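Local coordinates for protein antibiotic biosynthesis monooxygenase (Shewanella loihica, PDB 2RIL) that probably acts as a monooxygenase of the antibiotic biosynthesis monooxygenase family, at residues A[39-45]-A[57-63]; A[65-69]-A[92-96]. All coordinates share one frame; numbering follows the deposited sequence.

Interaction 1 of 2, residues A[39-45]-A[57-63]; sequences YLSTQLH and INVAIWQ. With ACT (acetate ion), chain C.
Val59 O accepts two hydrogen bonds, one from Gln43 N at 2.8 Å and one from a water that also donates to Gln43 OE1. The water thus ties the extended Gln43 side chain back to the neighbouring strand. Further along, Ile61 O is shared by two successive amides, Leu40 N at 2.9 Å and, weakly, Ser41 N at 3.3 Å. Leu40 and Ser41 both face Ile61, which makes a classic beta bulge. Ser41 O answers with a straight bond from Ile61 N (166°). At the other end His45 and Ile57 form a hydrogen-bonded pair in both directions.

The two strands are the arms of an antiparallel beta hairpin in the ferredoxin-like sheet of the dimeric alpha/beta-barrel family. Residues 57-62 also bond to strand 6-12, and Leu44 and His45 continue the sheet into a strand of the second subunit.

One face carries Tyr39, Thr42, Leu44, Asn58, Ala60 and Trp62, and helix 19-33 packs on it. There Tyr39, its CG opposite the backbone N (chi1 179°), forms an edge-to-face (T-shaped) pair with the six-membered ring of Trp62, CD1 3.6 Å from Trp62 CZ2 and the planes at 87°. Tyr39 CA lies over the same ring, a CH-pi contact. On the other face, Val59 CG2 packs obliquely against His45 CE1 at 3.8 Å. Ser41 OG also approaches an acetate, probably from the crystallisation liquor, beside Ile61 CG1.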
loop_
_atom_site.group_PDB
_atom_site.type_symbol
_atom_site.label_atom_id
_atom_site.label_comp_id
_atom_site.label_asym_id
_atom_site.label_seq_id
_atom_site.Cartn_x
_atom_site.Cartn_y
_atom_site.Cartn_z
ATOM N N TYR A 39 3.394 -11.492 -14.236
ATOM C CA TYR A 39 3.425 -11.435 -12.790
ATOM C C TYR A 39 4.854 -11.439 -12.313
ATOM O O TYR A 39 5.608 -12.329 -12.707
ATOM C CB TYR A 39 2.753 -12.642 -12.199
ATOM C CG TYR A 39 2.750 -12.691 -10.691
ATOM C CD1 TYR A 39 1.728 -12.094 -9.993
ATOM C CD2 TYR A 39 3.735 -13.373 -9.995
ATOM C CE1 TYR A 39 1.660 -12.175 -8.631
ATOM C CE2 TYR A 39 3.705 -13.431 -8.602
ATOM C CZ TYR A 39 2.627 -12.840 -7.947
ATOM O OH TYR A 39 2.475 -12.916 -6.574
ATOM N N LEU A 40 5.254 -10.467 -11.492
ATOM C CA LEU A 40 6.620 -10.400 -11.013
ATOM C C LEU A 40 6.802 -10.775 -9.564
ATOM O O LEU A 40 7.638 -11.645 -9.281
ATOM C CB LEU A 40 7.339 -9.059 -11.309
ATOM C CG LEU A 40 7.441 -8.727 -12.796
ATOM C CD1 LEU A 40 7.885 -7.253 -13.048
ATOM C CD2 LEU A 40 8.338 -9.742 -13.512
ATOM N N SER A 41 6.041 -10.165 -8.655
ATOM C CA SER A 41 6.213 -10.425 -7.253
ATOM C C SER A 41 5.036 -9.866 -6.471
ATOM O O SER A 41 4.244 -9.062 -7.001
ATOM C CB SER A 41 7.534 -9.842 -6.773
ATOM O OG SER A 41 7.513 -8.452 -6.864
ATOM N N THR A 42 4.929 -10.273 -5.197
ATOM C CA THR A 42 3.934 -9.694 -4.331
ATOM C C THR A 42 4.380 -9.693 -2.882
ATOM O O THR A 42 5.245 -10.490 -2.489
ATOM C CB THR A 42 2.596 -10.439 -4.468
ATOM O OG1 THR A 42 1.525 -9.581 -4.080
ATOM C CG2 THR A 42 2.592 -11.715 -3.652
ATOM N N GLN A 43 3.792 -8.778 -2.121
ATOM C CA GLN A 43 4.001 -8.697 -0.690
ATOM C C GLN A 43 2.671 -8.432 -0.025
ATOM O O GLN A 43 2.127 -7.303 -0.115
ATOM C CB GLN A 43 4.993 -7.593 -0.323
ATOM C CG GLN A 43 6.397 -7.806 -0.850
ATOM C CD GLN A 43 7.271 -6.655 -0.499
ATOM O OE1 GLN A 43 7.034 -5.572 -0.987
ATOM N NE2 GLN A 43 8.199 -6.851 0.408
ATOM N N LEU A 44 2.146 -9.442 0.649
ATOM C CA LEU A 44 0.886 -9.251 1.386
ATOM C C LEU A 44 1.295 -8.742 2.756
ATOM O O LEU A 44 2.056 -9.395 3.469
ATOM C CB LEU A 44 0.157 -10.592 1.594
ATOM C CG LEU A 44 -1.198 -10.467 2.338
ATOM C CD1 LEU A 44 -2.235 -9.660 1.576
ATOM C CD2 LEU A 44 -1.690 -11.867 2.699
ATOM N N HIS A 45 0.806 -7.551 3.119
ATOM C CA HIS A 45 1.128 -6.894 4.381
ATOM C C HIS A 45 -0.049 -7.082 5.361
ATOM O O HIS A 45 -1.223 -6.917 4.992
ATOM C CB HIS A 45 1.332 -5.403 4.151
ATOM C CG HIS A 45 2.542 -5.046 3.355
ATOM N ND1 HIS A 45 2.638 -5.231 1.984
ATOM C CD2 HIS A 45 3.703 -4.452 3.748
ATOM C CE1 HIS A 45 3.821 -4.764 1.588
ATOM N NE2 HIS A 45 4.463 -4.253 2.628
ATOM N N ILE A 57 -3.096 -5.507 3.290
ATOM C CA ILE A 57 -2.892 -4.737 2.068
ATOM C C ILE A 57 -1.894 -5.458 1.211
ATOM O O ILE A 57 -0.765 -5.710 1.660
ATOM C CB ILE A 57 -2.359 -3.285 2.301
ATOM C CG1 ILE A 57 -3.298 -2.496 3.225
ATOM C CG2 ILE A 57 -2.164 -2.585 0.961
ATOM C CD1 ILE A 57 -2.923 -1.031 3.436
ATOM N N ASN A 58 -2.305 -5.881 0.016
ATOM C CA ASN A 58 -1.365 -6.516 -0.896
ATOM C C ASN A 58 -0.717 -5.482 -1.791
ATOM O O ASN A 58 -1.368 -4.540 -2.272
ATOM C CB ASN A 58 -2.038 -7.574 -1.757
ATOM C CG ASN A 58 -1.030 -8.387 -2.541
ATOM O OD1 ASN A 58 0.036 -8.739 -1.991
ATOM N ND2 ASN A 58 -1.336 -8.702 -3.799
ATOM N N VAL A 59 0.583 -5.666 -2.054
ATOM C CA VAL A 59 1.349 -4.825 -2.957
ATOM C C VAL A 59 2.067 -5.752 -3.928
ATOM O O VAL A 59 2.975 -6.451 -3.524
ATOM C CB VAL A 59 2.335 -3.933 -2.210
ATOM C CG1 VAL A 59 3.029 -2.957 -3.230
ATOM C CG2 VAL A 59 1.676 -3.080 -1.102
ATOM N N ALA A 60 1.627 -5.767 -5.188
ATOM C CA ALA A 60 2.164 -6.691 -6.207
ATOM C C ALA A 60 2.759 -5.915 -7.359
ATOM O O ALA A 60 2.288 -4.826 -7.676
ATOM C CB ALA A 60 1.061 -7.568 -6.749
ATOM N N ILE A 61 3.768 -6.487 -7.992
ATOM C CA ILE A 61 4.433 -5.866 -9.112
ATOM C C ILE A 61 4.156 -6.698 -10.365
ATOM O O ILE A 61 4.277 -7.943 -10.355
ATOM C CB ILE A 61 5.943 -5.767 -8.924
ATOM C CG1 ILE A 61 6.271 -5.316 -7.504
ATOM C CG2 ILE A 61 6.531 -4.809 -9.993
ATOM C CD1 ILE A 61 6.002 -3.896 -7.294
ATOM N N TRP A 62 3.751 -6.004 -11.416
ATOM C CA TRP A 62 3.450 -6.596 -12.710
ATOM C C TRP A 62 4.329 -5.938 -13.785
ATOM O O TRP A 62 4.640 -4.754 -13.706
ATOM C CB TRP A 62 1.971 -6.397 -13.053
ATOM C CG TRP A 62 1.075 -7.249 -12.250
ATOM C CD1 TRP A 62 0.648 -7.042 -10.957
ATOM C CD2 TRP A 62 0.573 -8.523 -12.635
ATOM N NE1 TRP A 62 -0.105 -8.081 -10.537
ATOM C CE2 TRP A 62 -0.200 -8.999 -11.562
ATOM C CE3 TRP A 62 0.643 -9.276 -13.819
ATOM C CZ2 TRP A 62 -0.878 -10.197 -11.629
ATOM C CZ3 TRP A 62 -0.029 -10.457 -13.865
ATOM C CH2 TRP A 62 -0.777 -10.904 -12.785
ATOM N N GLN A 63 4.644 -6.694 -14.823
ATOM C CA GLN A 63 5.492 -6.163 -15.880
ATOM C C GLN A 63 4.867 -5.006 -16.672
ATOM O O GLN A 63 5.568 -4.144 -17.202
ATOM C CB GLN A 63 5.808 -7.299 -16.836
ATOM C CG GLN A 63 6.834 -6.920 -17.889
ATOM C CD GLN A 63 8.250 -6.841 -17.272
ATOM O OE1 GLN A 63 8.738 -7.835 -16.677
ATOM N NE2 GLN A 63 8.897 -5.665 -17.369
HETATM C C ACT C . 10.345 -7.820 -8.720
HETATM O O ACT C . 9.596 -7.550 -7.772
HETATM O OXT ACT C . 10.829 -6.806 -9.242
HETATM C CH3 ACT C . 10.633 -9.222 -9.178
HETATM O O HOH W 1 5.623 -5.439 -3.508
#

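Interaction 2 of 2, residues A[65-69]-A[92-96]; sequences EADFY and ALYRV
Leu93 sends CG away from its carbonyl carbon; CD1 continues the extended chain, and CD2 branches beside it toward Phe68. In Phe68, chi1 174° swings the ring toward the strand and chi2 presents a face to Leu93. Leu93 CD2 sits over that face, 3.8 Å from Phe68 CD2 and 15° off the ring normal as seen from the centroid, a CH-pi contact. The other methyl, CD1, reaches Tyr69 CE1 at 3.8 Å, and its approach to that ring is oblique. It also meets the aliphatic part of Glu65, with Leu93 CD1 3.9 Å from Glu65 CG. One leucine side chain therefore fits among three residues of the first helical turn.

Beside this apolar patch, Glu65 OE2 comes to the edge of the Arg95 guanidinium. The salt bridge is long: Arg95 NH2 lies 3.4 Å from OE2, and its hydrogen bond is weak. The carboxylate and guanidinium planes are 51° apart. The stronger polar partners of Arg95 are backbone oxygens: NE bonds to Pro5 O and NH2 to Ala4 O. Ile48 of the second subunit packs on both Glu65 and Arg95.

Strand 92-98 is an outermost strand of this chain's sheet, and it pairs there with a strand of the second subunit. A helix packed on one face of such an antiparallel sheet, here nearly antiparallel to that strand, is characteristic of the ferredoxin-like fold of dimeric alpha/beta-barrel proteins.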
loop_
_atom_site.group_PDB
_atom_site.type_symbol
_atom_site.label_atom_id
_atom_site.label_comp_id
_atom_site.label_asym_id
_atom_site.label_seq_id
_atom_site.Cartn_x
_atom_site.Cartn_y
_atom_site.Cartn_z
ATOM N N GLU A 65 0.751 -2.768 -17.344
ATOM C CA GLU A 65 -0.690 -2.630 -17.163
ATOM C C GLU A 65 -1.424 -3.709 -17.970
ATOM O O GLU A 65 -2.376 -4.328 -17.457
ATOM C CB GLU A 65 -1.187 -1.256 -17.644
ATOM C CG GLU A 65 -0.891 -0.106 -16.754
ATOM C CD GLU A 65 -1.407 1.211 -17.313
ATOM O OE1 GLU A 65 -2.603 1.296 -17.590
ATOM O OE2 GLU A 65 -0.613 2.141 -17.464
ATOM N N ALA A 66 -1.041 -3.893 -19.234
ATOM C CA ALA A 66 -1.706 -4.872 -20.078
ATOM C C ALA A 66 -1.693 -6.248 -19.443
ATOM O O ALA A 66 -2.700 -6.977 -19.447
ATOM C CB ALA A 66 -1.019 -4.924 -21.454
ATOM N N ASP A 67 -0.524 -6.663 -18.941
ATOM C CA ASP A 67 -0.442 -7.973 -18.301
ATOM C C ASP A 67 -1.352 -8.108 -17.109
ATOM O O ASP A 67 -2.069 -9.129 -16.928
ATOM C CB ASP A 67 0.979 -8.345 -17.948
ATOM C CG ASP A 67 1.841 -8.626 -19.144
ATOM O OD1 ASP A 67 1.297 -8.914 -20.196
ATOM O OD2 ASP A 67 3.103 -8.637 -19.041
ATOM N N PHE A 68 -1.350 -7.094 -16.262
ATOM C CA PHE A 68 -2.271 -7.149 -15.145
ATOM C C PHE A 68 -3.750 -7.234 -15.550
ATOM O O PHE A 68 -4.498 -8.071 -15.016
ATOM C CB PHE A 68 -2.077 -5.921 -14.226
ATOM C CG PHE A 68 -3.101 -5.870 -13.147
ATOM C CD1 PHE A 68 -2.958 -6.650 -12.024
ATOM C CD2 PHE A 68 -4.250 -5.134 -13.320
ATOM C CE1 PHE A 68 -3.964 -6.693 -11.067
ATOM C CE2 PHE A 68 -5.259 -5.164 -12.349
ATOM C CZ PHE A 68 -5.101 -5.950 -11.236
ATOM N N TYR A 69 -4.167 -6.374 -16.487
ATOM C CA TYR A 69 -5.574 -6.336 -16.896
ATOM C C TYR A 69 -6.005 -7.648 -17.534
ATOM O O TYR A 69 -7.112 -8.109 -17.296
ATOM C CB TYR A 69 -5.872 -5.184 -17.841
ATOM C CG TYR A 69 -5.641 -3.813 -17.324
ATOM C CD1 TYR A 69 -6.128 -3.414 -16.119
ATOM C CD2 TYR A 69 -5.017 -2.870 -18.140
ATOM C CE1 TYR A 69 -5.878 -2.082 -15.649
ATOM C CE2 TYR A 69 -4.820 -1.592 -17.714
ATOM C CZ TYR A 69 -5.263 -1.207 -16.474
ATOM O OH TYR A 69 -5.021 0.110 -16.128
ATOM N N ALA A 92 -6.235 -1.069 -7.156
ATOM C CA ALA A 92 -5.888 -0.088 -8.168
ATOM C C ALA A 92 -4.420 -0.224 -8.529
ATOM O O ALA A 92 -3.621 -0.709 -7.719
ATOM C CB ALA A 92 -6.217 1.353 -7.665
ATOM N N LEU A 93 -4.072 0.256 -9.721
ATOM C CA LEU A 93 -2.680 0.246 -10.199
ATOM C C LEU A 93 -2.039 1.597 -9.965
ATOM O O LEU A 93 -2.682 2.640 -10.075
ATOM C CB LEU A 93 -2.591 -0.068 -11.694
ATOM C CG LEU A 93 -2.997 -1.468 -12.116
ATOM C CD1 LEU A 93 -2.711 -1.635 -13.644
ATOM C CD2 LEU A 93 -2.340 -2.559 -11.269
ATOM N N TYR A 94 -0.727 1.555 -9.713
ATOM C CA TYR A 94 0.100 2.698 -9.314
ATOM C C TYR A 94 1.453 2.645 -9.967
ATOM O O TYR A 94 1.918 1.566 -10.372
ATOM C CB TYR A 94 0.348 2.652 -7.765
ATOM C CG TYR A 94 -0.912 2.858 -6.981
ATOM C CD1 TYR A 94 -1.794 1.819 -6.721
ATOM C CD2 TYR A 94 -1.227 4.109 -6.459
ATOM C CE1 TYR A 94 -2.974 2.033 -6.055
ATOM C CE2 TYR A 94 -2.402 4.321 -5.755
ATOM C CZ TYR A 94 -3.285 3.287 -5.558
ATOM O OH TYR A 94 -4.523 3.466 -4.946
ATOM N N ARG A 95 2.100 3.805 -9.997
ATOM C CA ARG A 95 3.546 3.840 -10.245
ATOM C C ARG A 95 4.192 4.673 -9.162
ATOM O O ARG A 95 3.554 5.551 -8.578
ATOM C CB ARG A 95 3.878 4.362 -11.636
ATOM C CG ARG A 95 3.576 3.252 -12.657
ATOM C CD ARG A 95 4.409 3.310 -13.912
ATOM N NE ARG A 95 3.954 2.344 -14.920
ATOM C CZ ARG A 95 2.935 2.522 -15.749
ATOM N NH1 ARG A 95 2.224 3.657 -15.737
ATOM N NH2 ARG A 95 2.618 1.548 -16.597
ATOM N N VAL A 96 5.451 4.424 -8.881
ATOM C CA VAL A 96 6.171 5.170 -7.855
ATOM C C VAL A 96 6.600 6.509 -8.447
ATOM O O VAL A 96 7.217 6.552 -9.505
ATOM C CB VAL A 96 7.390 4.384 -7.327
ATOM C CG1 VAL A 96 8.197 5.239 -6.321
ATOM C CG2 VAL A 96 6.941 3.064 -6.645
#

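From the N terminus, strand 6-12 and helix 19-33 precede both contacts. Interaction 1 then closes the hairpin loop between residues 45 and 57. Helix 65-79 follows directly, and interaction 2 closes the longer excursion from that helix to strand 92-98. The two are in series, with no nesting or crossing. Their centres are about 11 Å apart, and they meet where Trp62 NE1 lies 3.5 Å from Phe68 CD1. Strand 6-12 runs between strands 56-62 and 92-98, so both contacts reach one sheet. Both also touch the second subunit: strands 39-47 and 92-98, outermost in this chain, each pair with a strand of it.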